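Side-chain contact in cell wall binding protein cwp8 (Peptoclostridium difficile, PDB 5J6Q), which is a surface protein that probably attaches to the cell wall through its CWB2 module, and may act in adhesion: residues T95-E98 against I99-A102. Numbering follows the deposited sequence.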
ATOM      1  N   THR A  95     -15.234 -11.286  56.208  1.00 69.57           N
ATOM      2  CA  THR A  95     -16.496 -11.740  56.801  1.00 70.71           C
ATOM      3  C   THR A  95     -16.181 -12.644  58.023  1.00 71.86           C
ATOM      4  O   THR A  95     -15.055 -13.177  58.120  1.00 70.13           O
ATOM      5  CB  THR A  95     -17.302 -12.599  55.818  1.00 65.48           C
ATOM      6  OG1 THR A  95     -16.564 -13.802  55.641  1.00 63.20           O
ATOM      7  CG2 THR A  95     -17.547 -11.919  54.496  1.00 56.73           C
ATOM      8  N   ALA A  96     -17.172 -12.831  58.934  1.00 70.57           N
ATOM      9  CA  ALA A  96     -17.008 -13.692  60.118  1.00 68.13           C
ATOM     10  C   ALA A  96     -16.584 -15.081  59.707  1.00 64.53           C
ATOM     11  O   ALA A  96     -15.720 -15.685  60.339  1.00 64.18           O
ATOM     12  CB  ALA A  96     -18.325 -13.795  60.900  1.00 65.21           C
ATOM     13  N   GLN A  97     -17.179 -15.573  58.643  1.00 63.26           N
ATOM     14  CA  GLN A  97     -16.902 -16.907  58.145  1.00 69.55           C
ATOM     15  C   GLN A  97     -15.432 -17.048  57.542  1.00 72.40           C
ATOM     16  O   GLN A  97     -14.936 -18.154  57.483  1.00 70.97           O
ATOM     17  CB  GLN A  97     -17.954 -17.266  57.095  1.00 68.40           C
ATOM     18  CG  GLN A  97     -17.806 -18.663  56.535  1.00 73.07           C
ATOM     19  CD  GLN A  97     -17.988 -19.755  57.561  1.00 82.37           C
ATOM     20  OE1 GLN A  97     -18.410 -19.543  58.723  1.00 86.75           O
ATOM     21  NE2 GLN A  97     -17.647 -20.963  57.161  1.00 85.37           N
ATOM     22  N   GLU A  98     -14.786 -15.968  57.099  1.00 74.54           N
ATOM     23  CA  GLU A  98     -13.414 -16.082  56.626  1.00 83.22           C
ATOM     24  C   GLU A  98     -12.575 -16.509  57.827  1.00 84.52           C
ATOM     25  O   GLU A  98     -11.769 -17.414  57.730  1.00 85.58           O
ATOM     26  CB  GLU A  98     -12.916 -14.742  56.084  1.00 83.94           C
ATOM     27  CG  GLU A  98     -13.434 -14.469  54.685  1.00 91.82           C
ATOM     28  CD  GLU A  98     -12.688 -13.350  53.996  1.00 96.39           C
ATOM     29  OE1 GLU A  98     -13.224 -12.792  53.019  1.00 97.97           O
ATOM     30  OE2 GLU A  98     -11.571 -13.025  54.438  1.00100.19           O
ATOM     31  N   ILE A  99     -12.794 -15.857  58.976  1.00 83.64           N
ATOM     32  CA  ILE A  99     -12.077 -16.192  60.191  1.00 80.30           C
ATOM     33  C   ILE A  99     -12.158 -17.688  60.534  1.00 82.30           C
ATOM     34  O   ILE A  99     -11.133 -18.288  60.833  1.00 82.76           O
ATOM     35  CB  ILE A  99     -12.678 -15.369  61.334  1.00 73.92           C
ATOM     36  CG1 ILE A  99     -12.440 -13.881  61.084  1.00 69.24           C
ATOM     37  CG2 ILE A  99     -12.079 -15.818  62.684  1.00 69.29           C
ATOM     38  CD1 ILE A  99     -13.062 -12.989  62.162  1.00 62.88           C
ATOM     39  N   VAL A 100     -13.358 -18.295  60.476  1.00 85.04           N
ATOM     40  CA  VAL A 100     -13.474 -19.686  60.913  1.00 91.48           C
ATOM     41  C   VAL A 100     -12.885 -20.586  59.883  1.00 90.87           C
ATOM     42  O   VAL A 100     -12.481 -21.696  60.199  1.00 90.15           O
ATOM     43  CB  VAL A 100     -14.941 -20.077  61.210  1.00 94.45           C
ATOM     44  CG1 VAL A 100     -15.567 -19.087  62.185  1.00 99.05           C
ATOM     45  CG2 VAL A 100     -15.747 -20.140  59.927  1.00 97.52           C
ATOM     46  N   ASP A 101     -12.838 -20.108  58.648  1.00 92.16           N
ATOM     47  CA  ASP A 101     -12.277 -20.863  57.527  1.00 96.86           C
ATOM     48  C   ASP A 101     -10.779 -21.059  57.783  1.00 99.03           C
ATOM     49  O   ASP A 101     -10.268 -22.159  57.631  1.00 99.05           O
ATOM     50  CB  ASP A 101     -12.481 -20.108  56.191  1.00 96.49           C
ATOM     51  CG  ASP A 101     -13.895 -20.163  55.613  1.00 92.43           C
ATOM     52  OD1 ASP A 101     -14.620 -21.146  55.887  1.00 90.84           O
ATOM     53  OD2 ASP A 101     -14.268 -19.230  54.886  1.00 88.53           O
ATOM     54  N   ALA A 102     -10.087 -19.984  58.194  1.00102.44           N
ATOM     55  CA  ALA A 102      -8.655 -20.013  58.489  1.00111.42           C
ATOM     56  C   ALA A 102      -8.358 -20.989  59.622  1.00115.55           C
ATOM     57  O   ALA A 102      -7.425 -21.783  59.528  1.00116.35           O
ATOM     58  CB  ALA A 102      -8.185 -18.621  58.879  1.00114.02           C
TER
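The Gln97 amide and the Asp101 carboxylate stand with their planes 90° apart at the N-terminal end of helix 96-111, which Thr95 N-caps. Val100 CG2 lies over one face of the amide, 3.0 Å from Gln97 OE1; Asp101 OD1 is on the same side but comes in obliquely beyond the amino end, 3.3 Å from Gln97 NE2. One face of the carboxylate looks onto Gln97 O, which stands almost directly over Asp101 CG at 2.9 Å. Gln97 leaves with CG anti to the backbone N (chi1 -178°), then bends at chi2 (63°), which lays the amide beside Val100 CG2. Gln97 O also accepts from Asp101 N at 3.1 Å. Ile99 tucks its CB against Ala96 O. Together with Ala96 and Val100 it packs onto Val128, while Ala96, Gln97 and Val100 also touch strand 118-124, so this turn seats the helix on the two following strands. Glu98 turns back instead, its OE2 hydrogen-bonded to Lys94 N. At the cap Thr95 OG1 accepts from Glu98 N at 3.2 Å, and one turn on Ala102 N donates to Glu98 O at 3.1 Å.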